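Local coordinates for OBG-type G domain-containing protein (Pyrococcus horikoshii, PDB 2E87) that binds GDP in its Obg-type G domain and is probably a GTP-binding protein of the NOG1 family, its cellular role unknown, at residues Arg106-Glu109 with Glu110-Val113; Glu127-Arg130 with Gln131-Arg135; Gly261-Leu264 with Glu265-Ile268; Gln267-Leu270 with Phe271-Val274. One frame throughout, in Å; residues are numbered along the deposited sequence.

In the fold
The four contacts fall into two pairs at opposite ends of an elongated chain. Interactions 1 and 2 lie on the successive helices 88-117 and 122-142 of the N-terminal helical domain, their centres about 11 Å apart, and they touch directly: the OH of Y112 meets NE of R135 at 2.9 Å, a probable hydrogen bond. Interactions 3 and 4 share Q267 and I268 on helix 264-277 of the G domain, with centres about 9 Å apart. Interaction 3 is near the nucleotide, the side chain of F262 lying about 8 Å from bound GDP. The centres of interactions 1 and 3 are about 70 Å apart, so the helical pair is remote from the nucleotide.

Interaction 1: Arg106-Glu109 with Glu110-Val113; sequences RELE and ERYV
L108 and Y112 form an i to i+4 contact within helix 88-117 of the N-terminal helical domain, on the flank turned to helix 122-142. The two side chains run side by side in the same direction, and CD2 of L108 reaches CE2 of Y112 at 4.1 Å. CG of Y112 is anti to its carbonyl carbon (chi1 -81°), which swings the ring back along the helix, its edge in plane with the L108 carbonyl oxygen, 3.2 Å from CD2 of Y112. That same oxygen accepts the Y112 amide at 2.8 Å. The phenol OH bonds to R135 of helix 122-142, so the apolar ring is buried while its polar tip is satisfied. A phenylalanine here would probably keep the packing on L108 but leave R135 without its hydroxyl partner.

Exposed charged residues line the outer side. E107 and R111 lie side by side, and OE2 of E107 makes a long salt bridge to NH2 of R111 at 3.8 Å, carboxylate and guanidinium planes 79° apart. NH1 of R106 sits 3.1 Å from OE1 of E109, but this oxygen lies well out of the guanidinium plane and the pairing is one of charge alone; the buried E109 is satisfied by a hydrogen bond with S54 of helix 38-67. Apolar side chains between neighbouring helices, with ion pairs along the flank, are typical of an antiparallel helical bundle.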
loop_
_atom_site.group_PDB
_atom_site.type_symbol
_atom_site.label_atom_id
_atom_site.label_comp_id
_atom_site.label_asym_id
_atom_site.label_seq_id
_atom_site.Cartn_x
_atom_site.Cartn_y
_atom_site.Cartn_z
ATOM N N ARG A 106 15.099 -24.804 -11.705
ATOM C CA ARG A 106 16.397 -25.127 -11.137
ATOM C C ARG A 106 16.537 -26.648 -11.125
ATOM O O ARG A 106 17.575 -27.208 -11.480
ATOM C CB ARG A 106 16.491 -24.587 -9.709
ATOM C CG ARG A 106 17.746 -25.024 -8.993
ATOM C CD ARG A 106 18.981 -24.514 -9.717
ATOM N NE ARG A 106 20.097 -25.450 -9.615
ATOM C CZ ARG A 106 21.328 -25.193 -10.042
ATOM N NH1 ARG A 106 21.607 -24.018 -10.597
ATOM N NH2 ARG A 106 22.276 -26.113 -9.923
ATOM N N GLU A 107 15.467 -27.311 -10.718
ATOM C CA GLU A 107 15.441 -28.762 -10.653
ATOM C C GLU A 107 15.567 -29.350 -12.061
ATOM O O GLU A 107 16.299 -30.313 -12.283
ATOM C CB GLU A 107 14.133 -29.211 -10.004
ATOM C CG GLU A 107 14.000 -30.693 -9.770
ATOM C CD GLU A 107 12.589 -31.065 -9.342
ATOM O OE1 GLU A 107 12.001 -30.313 -8.526
ATOM O OE2 GLU A 107 12.070 -32.103 -9.818
ATOM N N LEU A 108 14.855 -28.772 -13.017
ATOM C CA LEU A 108 14.927 -29.278 -14.377
ATOM C C LEU A 108 16.342 -29.103 -14.920
ATOM O O LEU A 108 16.864 -29.989 -15.576
ATOM C CB LEU A 108 13.914 -28.561 -15.274
ATOM C CG LEU A 108 12.454 -28.926 -14.992
ATOM C CD1 LEU A 108 11.508 -28.022 -15.791
ATOM C CD2 LEU A 108 12.237 -30.391 -15.348
ATOM N N GLU A 109 16.955 -27.963 -14.638
ATOM C CA GLU A 109 18.311 -27.694 -15.098
ATOM C C GLU A 109 19.276 -28.770 -14.618
ATOM O O GLU A 109 19.995 -29.375 -15.407
ATOM C CB GLU A 109 18.803 -26.341 -14.588
ATOM C CG GLU A 109 20.301 -26.152 -14.767
ATOM C CD GLU A 109 20.826 -24.873 -14.145
ATOM O OE1 GLU A 109 20.143 -24.290 -13.281
ATOM O OE2 GLU A 109 21.936 -24.454 -14.507
ATOM N N GLU A 110 19.289 -28.996 -13.310
ATOM C CA GLU A 110 20.158 -29.994 -12.728
ATOM C C GLU A 110 19.850 -31.355 -13.339
ATOM O O GLU A 110 20.756 -32.117 -13.666
ATOM C CB GLU A 110 19.972 -30.010 -11.214
ATOM C CG GLU A 110 20.664 -31.159 -10.518
ATOM C CD GLU A 110 20.789 -30.936 -9.023
ATOM O OE1 GLU A 110 21.631 -30.104 -8.608
ATOM O OE2 GLU A 110 20.040 -31.589 -8.267
ATOM N N ARG A 111 18.570 -31.655 -13.509
ATOM C CA ARG A 111 18.174 -32.929 -14.096
ATOM C C ARG A 111 18.691 -33.110 -15.534
ATOM O O ARG A 111 19.276 -34.142 -15.856
ATOM C CB ARG A 111 16.646 -33.073 -14.071
ATOM C CG ARG A 111 16.066 -33.995 -15.167
ATOM C CD ARG A 111 15.552 -35.324 -14.626
ATOM N NE ARG A 111 14.552 -35.141 -13.579
ATOM C CZ ARG A 111 13.356 -34.597 -13.775
ATOM N NH1 ARG A 111 12.999 -34.182 -14.987
ATOM N NH2 ARG A 111 12.520 -34.455 -12.757
ATOM N N TYR A 112 18.485 -32.112 -16.393
ATOM C CA TYR A 112 18.913 -32.213 -17.783
ATOM C C TYR A 112 20.416 -32.090 -18.019
ATOM O O TYR A 112 20.945 -32.731 -18.917
ATOM C CB TYR A 112 18.139 -31.209 -18.634
ATOM C CG TYR A 112 16.772 -31.733 -18.979
ATOM C CD1 TYR A 112 16.588 -32.550 -20.086
ATOM C CD2 TYR A 112 15.686 -31.517 -18.132
ATOM C CE1 TYR A 112 15.374 -33.142 -20.346
ATOM C CE2 TYR A 112 14.465 -32.116 -18.375
ATOM C CZ TYR A 112 14.314 -32.930 -19.484
ATOM O OH TYR A 112 13.116 -33.557 -19.717
ATOM N N VAL A 113 21.105 -31.271 -17.230
ATOM C CA VAL A 113 22.547 -31.162 -17.385
ATOM C C VAL A 113 23.159 -32.548 -17.135
ATOM O O VAL A 113 24.024 -32.988 -17.886
ATOM C CB VAL A 113 23.172 -30.143 -16.392
ATOM C CG1 VAL A 113 24.683 -30.357 -16.303
ATOM C CG2 VAL A 113 22.902 -28.721 -16.862
#

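Interaction 2: Glu127-Arg130 with Gln131-Arg135; sequences ELRR and QFYGR
R129 and Y133 make the main side-chain contact of this pair of turns in helix 122-142, and it is apolar in kind: CG of R129 lies 3.9 Å from CE1 of Y133. The chains slant across one another, with the guanidinium and ring planes 82° apart, so the arginine lends its methylene to the phenol rather than stacking its charge on it. Y133 CG is anti to the carbonyl carbon (chi1 -89°), which carries the ring back toward the preceding turn and puts CD1 of Y133 3.4 Å from the R129 carbonyl oxygen. A second touch joins CD2 of L128 to NE2 of Q131 at 3.9 Å, while CG of Q131 rests 3.1 Å from the carbonyl oxygen of E127.

The hydrogen bonds between the segments are those of the backbone. The Y133 amide meets the R129 oxygen at 3.0 Å and is almost straight at the hydrogen (178°); G134 N bonds to R130 O at the same length.

Charge and aromatic interactions lead to other helices. A salt bridge takes the R129 guanidinium to E46 on helix 38-67, and Y133 stacks on F22. L128 and F132 suit their buried places by packing against helix 88-117, whereas the long, charged R130 suits an exposed one. Such division of one helix into apolar and charged faces is characteristic of an amphipathic helix in a helical bundle.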
loop_
_atom_site.group_PDB
_atom_site.type_symbol
_atom_site.label_atom_id
_atom_site.label_comp_id
_atom_site.label_asym_id
_atom_site.label_seq_id
_atom_site.Cartn_x
_atom_site.Cartn_y
_atom_site.Cartn_z
ATOM N N GLU A 127 18.064 -34.122 -28.366
ATOM C CA GLU A 127 16.693 -34.292 -27.892
ATOM C C GLU A 127 16.498 -33.821 -26.458
ATOM O O GLU A 127 15.445 -33.276 -26.113
ATOM C CB GLU A 127 16.261 -35.760 -28.036
ATOM C CG GLU A 127 16.038 -36.191 -29.494
ATOM C CD GLU A 127 15.899 -37.706 -29.681
ATOM O OE1 GLU A 127 15.320 -38.124 -30.711
ATOM O OE2 GLU A 127 16.377 -38.479 -28.816
ATOM N N LEU A 128 17.513 -34.024 -25.627
ATOM C CA LEU A 128 17.441 -33.605 -24.241
ATOM C C LEU A 128 17.415 -32.074 -24.107
ATOM O O LEU A 128 16.650 -31.546 -23.303
ATOM C CB LEU A 128 18.596 -34.224 -23.437
ATOM C CG LEU A 128 18.545 -35.750 -23.201
ATOM C CD1 LEU A 128 19.863 -36.254 -22.609
ATOM C CD2 LEU A 128 17.395 -36.085 -22.274
ATOM N N ARG A 129 18.229 -31.351 -24.875
ATOM C CA ARG A 129 18.183 -29.886 -24.783
ATOM C C ARG A 129 16.793 -29.438 -25.249
ATOM O O ARG A 129 16.167 -28.554 -24.656
ATOM C CB ARG A 129 19.208 -29.197 -25.700
ATOM C CG ARG A 129 18.645 -27.865 -26.242
ATOM C CD ARG A 129 19.478 -27.156 -27.286
ATOM N NE ARG A 129 19.805 -27.988 -28.440
ATOM C CZ ARG A 129 18.931 -28.441 -29.332
ATOM N NH1 ARG A 129 17.635 -28.153 -29.235
ATOM N NH2 ARG A 129 19.370 -29.201 -30.328
ATOM N N ARG A 130 16.341 -30.040 -26.344
ATOM C CA ARG A 130 15.055 -29.706 -26.911
ATOM C C ARG A 130 13.941 -29.929 -25.884
ATOM O O ARG A 130 13.022 -29.116 -25.769
ATOM C CB ARG A 130 14.819 -30.538 -28.163
ATOM C CG ARG A 130 13.808 -29.940 -29.121
ATOM C CD ARG A 130 13.637 -30.836 -30.342
ATOM N NE ARG A 130 14.891 -31.002 -31.076
ATOM C CZ ARG A 130 15.377 -32.171 -31.493
ATOM N NH1 ARG A 130 14.719 -33.299 -31.250
ATOM N NH2 ARG A 130 16.530 -32.213 -32.145
ATOM N N GLN A 131 14.037 -31.011 -25.118
ATOM C CA GLN A 131 13.024 -31.292 -24.109
ATOM C C GLN A 131 13.032 -30.248 -23.009
ATOM O O GLN A 131 11.978 -29.803 -22.568
ATOM C CB GLN A 131 13.237 -32.664 -23.472
ATOM C CG GLN A 131 12.923 -33.842 -24.365
ATOM C CD GLN A 131 12.950 -35.144 -23.594
ATOM O OE1 GLN A 131 12.171 -35.330 -22.652
ATOM N NE2 GLN A 131 13.851 -36.050 -23.978
ATOM N N PHE A 132 14.226 -29.880 -22.557
ATOM C CA PHE A 132 14.370 -28.892 -21.495
ATOM C C PHE A 132 13.722 -27.574 -21.943
ATOM O O PHE A 132 12.889 -27.013 -21.229
ATOM C CB PHE A 132 15.852 -28.695 -21.155
ATOM C CG PHE A 132 16.102 -27.631 -20.143
ATOM C CD1 PHE A 132 15.859 -27.865 -18.792
ATOM C CD2 PHE A 132 16.555 -26.372 -20.540
ATOM C CE1 PHE A 132 16.065 -26.854 -17.839
ATOM C CE2 PHE A 132 16.763 -25.362 -19.610
ATOM C CZ PHE A 132 16.517 -25.600 -18.245
ATOM N N TYR A 133 14.094 -27.094 -23.131
ATOM C CA TYR A 133 13.510 -25.873 -23.668
ATOM C C TYR A 133 11.985 -26.018 -23.614
ATOM O O TYR A 133 11.284 -25.148 -23.100
ATOM C CB TYR A 133 13.949 -25.664 -25.118
ATOM C CG TYR A 133 15.236 -24.884 -25.296
ATOM C CD1 TYR A 133 16.348 -25.151 -24.507
ATOM C CD2 TYR A 133 15.343 -23.889 -26.277
ATOM C CE1 TYR A 133 17.533 -24.453 -24.677
ATOM C CE2 TYR A 133 16.537 -23.177 -26.463
ATOM C CZ TYR A 133 17.622 -23.465 -25.652
ATOM O OH TYR A 133 18.781 -22.761 -25.769
ATOM N N GLY A 134 11.487 -27.137 -24.132
ATOM C CA GLY A 134 10.058 -27.384 -24.135
ATOM C C GLY A 134 9.444 -27.246 -22.753
ATOM O O GLY A 134 8.411 -26.593 -22.585
ATOM N N ARG A 135 10.084 -27.846 -21.756
ATOM C CA ARG A 135 9.577 -27.782 -20.391
ATOM C C ARG A 135 9.702 -26.408 -19.747
ATOM O O ARG A 135 8.844 -26.026 -18.953
ATOM C CB ARG A 135 10.261 -28.824 -19.501
ATOM C CG ARG A 135 9.897 -30.257 -19.851
ATOM C CD ARG A 135 10.395 -31.208 -18.789
ATOM N NE ARG A 135 10.445 -32.596 -19.243
ATOM C CZ ARG A 135 9.393 -33.284 -19.674
ATOM N NH1 ARG A 135 8.195 -32.710 -19.714
ATOM N NH2 ARG A 135 9.536 -34.548 -20.053
#

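Interaction 3: Gly261-Leu264 with Glu265-Ile268; sequences GFPL and EEQI
Q267 reaches back from the first turn of helix 264-277 to the loop before it, and this is the tight part of the contact. Its NE2 donates to the carbonyl oxygen of F262 at 2.9 Å (155° at the hydrogen), the oxygen lying in the amide plane of Q267. CG stands beside the backbone N (chi1 -70°), turning the extended chain toward the loop. The other end of the amide, OE1, accepts from the backbone N of D255, so both ends of a buried group are used. An alanine in its place would probably leave the F262 carbonyl and the D255 amide without these partners and free the loop to shift.

P263, which has no amide hydrogen, suits the N-cap position, where no preceding turn would accept one; its carbonyl oxygen takes the amide of Q267 at 3.2 Å and, weakly, that of E266. L264 and I268 continue the buried side, CG to CD1 at 4.3 Å, against helix 295-307.

The outer side is open to solvent, and its acids meet the loop through van der Waals touches. The E266 side chain crosses the proline obliquely, its CD 3.6 Å from CD of P263, and OE1 of E266 meets the edge of the F262 ring at CD2, 3.7 Å away. OE1 of E265 lies 3.6 Å from CB of P263. Acidic side chains at a helix start would probably be favoured by the helix dipole, while the glutamine amide ties together backbone near the GDP-binding loop.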
loop_
_atom_site.group_PDB
_atom_site.type_symbol
_atom_site.label_atom_id
_atom_site.label_comp_id
_atom_site.label_asym_id
_atom_site.label_seq_id
_atom_site.Cartn_x
_atom_site.Cartn_y
_atom_site.Cartn_z
ATOM N N GLY A 261 -26.025 21.857 4.534
ATOM C CA GLY A 261 -27.084 21.203 3.789
ATOM C C GLY A 261 -27.510 19.874 4.396
ATOM O O GLY A 261 -27.993 18.992 3.700
ATOM N N PHE A 262 -27.325 19.725 5.699
ATOM C CA PHE A 262 -27.695 18.505 6.380
ATOM C C PHE A 262 -28.215 18.873 7.734
ATOM O O PHE A 262 -27.516 19.533 8.503
ATOM C CB PHE A 262 -26.489 17.563 6.550
ATOM C CG PHE A 262 -25.917 17.076 5.254
ATOM C CD1 PHE A 262 -24.988 17.836 4.567
ATOM C CD2 PHE A 262 -26.370 15.895 4.683
ATOM C CE1 PHE A 262 -24.522 17.429 3.322
ATOM C CE2 PHE A 262 -25.916 15.475 3.438
ATOM C CZ PHE A 262 -24.991 16.246 2.751
ATOM N N PRO A 263 -29.460 18.459 8.042
ATOM C CA PRO A 263 -30.119 18.728 9.326
ATOM C C PRO A 263 -29.253 18.196 10.459
ATOM O O PRO A 263 -28.534 17.213 10.282
ATOM C CB PRO A 263 -31.434 17.944 9.229
ATOM C CG PRO A 263 -31.709 17.897 7.769
ATOM C CD PRO A 263 -30.351 17.707 7.136
ATOM N N LEU A 264 -29.343 18.834 11.619
ATOM C CA LEU A 264 -28.582 18.408 12.782
ATOM C C LEU A 264 -28.794 16.933 13.112
ATOM O O LEU A 264 -27.844 16.254 13.475
ATOM C CB LEU A 264 -28.958 19.262 13.988
ATOM C CG LEU A 264 -28.300 18.886 15.309
ATOM C CD1 LEU A 264 -26.805 19.128 15.239
ATOM C CD2 LEU A 264 -28.915 19.708 16.415
ATOM N N GLU A 265 -30.026 16.432 12.986
ATOM C CA GLU A 265 -30.311 15.023 13.288
ATOM C C GLU A 265 -29.529 14.070 12.370
ATOM O O GLU A 265 -29.059 13.031 12.813
ATOM C CB GLU A 265 -31.808 14.709 13.158
ATOM C CG GLU A 265 -32.758 15.707 13.826
ATOM C CD GLU A 265 -33.099 16.906 12.930
ATOM O OE1 GLU A 265 -33.665 16.713 11.803
ATOM O OE2 GLU A 265 -32.804 18.043 13.368
ATOM N N GLU A 266 -29.411 14.416 11.090
ATOM C CA GLU A 266 -28.670 13.581 10.149
ATOM C C GLU A 266 -27.164 13.594 10.474
ATOM O O GLU A 266 -26.476 12.588 10.318
ATOM C CB GLU A 266 -28.901 14.057 8.716
ATOM C CG GLU A 266 -30.312 13.811 8.175
ATOM C CD GLU A 266 -30.451 14.181 6.710
ATOM O OE1 GLU A 266 -29.412 14.400 6.045
ATOM O OE2 GLU A 266 -31.590 14.248 6.211
ATOM N N GLN A 267 -26.658 14.730 10.934
ATOM C CA GLN A 267 -25.253 14.822 11.285
ATOM C C GLN A 267 -25.032 13.947 12.504
ATOM O O GLN A 267 -24.006 13.290 12.615
ATOM C CB GLN A 267 -24.852 16.265 11.608
ATOM C CG GLN A 267 -24.829 17.198 10.418
ATOM C CD GLN A 267 -24.516 18.636 10.825
ATOM O OE1 GLN A 267 -23.510 18.899 11.484
ATOM N NE2 GLN A 267 -25.382 19.570 10.434
ATOM N N ILE A 268 -25.986 13.933 13.428
ATOM C CA ILE A 268 -25.831 13.087 14.614
ATOM C C ILE A 268 -25.846 11.600 14.218
ATOM O O ILE A 268 -25.081 10.800 14.746
ATOM C CB ILE A 268 -26.940 13.355 15.670
ATOM C CG1 ILE A 268 -26.628 14.634 16.442
ATOM C CG2 ILE A 268 -27.035 12.205 16.654
ATOM C CD1 ILE A 268 -27.786 15.090 17.336
#

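Interaction 4: Gln267-Leu270 with Phe271-Val274; sequences QIHL and FEEV
Four i to i+4 backbone bonds join residues 267-270 to 271-274 in helix 264-277, I268 O to E272 N among them, from F271 N to Q267 O at 2.9 Å through to V274 N to L270 O at 2.9 Å.

E272 runs extended, back alongside the preceding turn. With CG on the backbone N side (chi1 -53°), its CG comes within 3.0 Å of the I268 carbonyl oxygen and its carboxylate carbon CD lies 3.8 Å from CG2 of I268. OE1 of E272 also approaches the edge of the H269 ring, 4.0 Å from CD2, the ring and carboxylate planes only 19° apart. OE2 has a long, weak ion pair with K308.

L270 and V274 meet through CG and CG2 at 4.3 Å. The branched V274 sets CG2 3.4 Å from the L270 carbonyl oxygen. Buried apolar residues suit this flank because L270, which lies near the GDP-binding loop, also touches H175 of a loop and Y252 of strand 249-254, while the F271 ring stands edge-to-face with that same Y252.

E273 suits a partly exposed place where its carboxylate can accept from the amide of I229 and the hydroxyl of S230. The chemistry thus divides the helix: apolar side chains fix it on the sheet in the beta-alpha-beta unit of strands 249-254 and 283-287, while E273 reaches out to I229 and S230, and E272 only weakly to a lysine.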
loop_
_atom_site.group_PDB
_atom_site.type_symbol
_atom_site.label_atom_id
_atom_site.label_comp_id
_atom_site.label_asym_id
_atom_site.label_seq_id
_atom_site.Cartn_x
_atom_site.Cartn_y
_atom_site.Cartn_z
ATOM N N GLN A 267 -26.658 14.730 10.934
ATOM C CA GLN A 267 -25.253 14.822 11.285
ATOM C C GLN A 267 -25.032 13.947 12.504
ATOM O O GLN A 267 -24.006 13.290 12.615
ATOM C CB GLN A 267 -24.852 16.265 11.608
ATOM C CG GLN A 267 -24.829 17.198 10.418
ATOM C CD GLN A 267 -24.516 18.636 10.825
ATOM O OE1 GLN A 267 -23.510 18.899 11.484
ATOM N NE2 GLN A 267 -25.382 19.570 10.434
ATOM N N ILE A 268 -25.986 13.933 13.428
ATOM C CA ILE A 268 -25.831 13.087 14.614
ATOM C C ILE A 268 -25.846 11.600 14.218
ATOM O O ILE A 268 -25.081 10.800 14.746
ATOM C CB ILE A 268 -26.940 13.355 15.670
ATOM C CG1 ILE A 268 -26.628 14.634 16.442
ATOM C CG2 ILE A 268 -27.035 12.205 16.654
ATOM C CD1 ILE A 268 -27.786 15.090 17.336
ATOM N N HIS A 269 -26.703 11.220 13.281
ATOM C CA HIS A 269 -26.727 9.817 12.899
ATOM C C HIS A 269 -25.372 9.414 12.365
ATOM O O HIS A 269 -24.851 8.358 12.722
ATOM C CB HIS A 269 -27.803 9.552 11.851
ATOM C CG HIS A 269 -29.193 9.637 12.391
ATOM N ND1 HIS A 269 -30.303 9.733 11.579
ATOM C CD2 HIS A 269 -29.654 9.627 13.665
ATOM C CE1 HIS A 269 -31.389 9.779 12.330
ATOM N NE2 HIS A 269 -31.023 9.717 13.599
ATOM N N LEU A 270 -24.796 10.265 11.524
ATOM C CA LEU A 270 -23.501 9.971 10.937
ATOM C C LEU A 270 -22.443 9.891 12.020
ATOM O O LEU A 270 -21.617 8.980 12.017
ATOM C CB LEU A 270 -23.103 11.034 9.909
ATOM C CG LEU A 270 -21.858 10.656 9.103
ATOM C CD1 LEU A 270 -22.132 9.386 8.311
ATOM C CD2 LEU A 270 -21.481 11.794 8.170
ATOM N N PHE A 271 -22.466 10.840 12.948
ATOM C CA PHE A 271 -21.488 10.819 14.020
ATOM C C PHE A 271 -21.534 9.476 14.758
ATOM O O PHE A 271 -20.500 8.883 15.057
ATOM C CB PHE A 271 -21.756 11.941 15.016
ATOM C CG PHE A 271 -21.078 11.735 16.329
ATOM C CD1 PHE A 271 -19.730 12.029 16.485
ATOM C CD2 PHE A 271 -21.763 11.162 17.389
ATOM C CE1 PHE A 271 -19.074 11.748 17.682
ATOM C CE2 PHE A 271 -21.111 10.875 18.593
ATOM C CZ PHE A 271 -19.764 11.170 18.734
ATOM N N GLU A 272 -22.738 9.000 15.051
ATOM C CA GLU A 272 -22.894 7.745 15.778
ATOM C C GLU A 272 -22.388 6.540 14.980
ATOM O O GLU A 272 -21.790 5.622 15.534
ATOM C CB GLU A 272 -24.357 7.550 16.187
ATOM C CG GLU A 272 -24.912 8.744 16.937
ATOM C CD GLU A 272 -26.352 8.565 17.379
ATOM O OE1 GLU A 272 -27.215 8.243 16.522
ATOM O OE2 GLU A 272 -26.613 8.763 18.591
ATOM N N GLU A 273 -22.628 6.543 13.677
ATOM C CA GLU A 273 -22.156 5.459 12.840
ATOM C C GLU A 273 -20.622 5.490 12.762
ATOM O O GLU A 273 -19.975 4.452 12.803
ATOM C CB GLU A 273 -22.744 5.581 11.441
ATOM C CG GLU A 273 -22.726 4.275 10.692
ATOM C CD GLU A 273 -22.849 4.467 9.208
ATOM O OE1 GLU A 273 -21.858 4.902 8.594
ATOM O OE2 GLU A 273 -23.933 4.195 8.654
ATOM N N VAL A 274 -20.039 6.681 12.661
ATOM C CA VAL A 274 -18.587 6.806 12.581
ATOM C C VAL A 274 -17.930 6.543 13.931
ATOM O O VAL A 274 -16.869 5.914 14.008
ATOM C CB VAL A 274 -18.182 8.215 12.060
ATOM C CG1 VAL A 274 -16.681 8.432 12.182
ATOM C CG2 VAL A 274 -18.596 8.357 10.608
#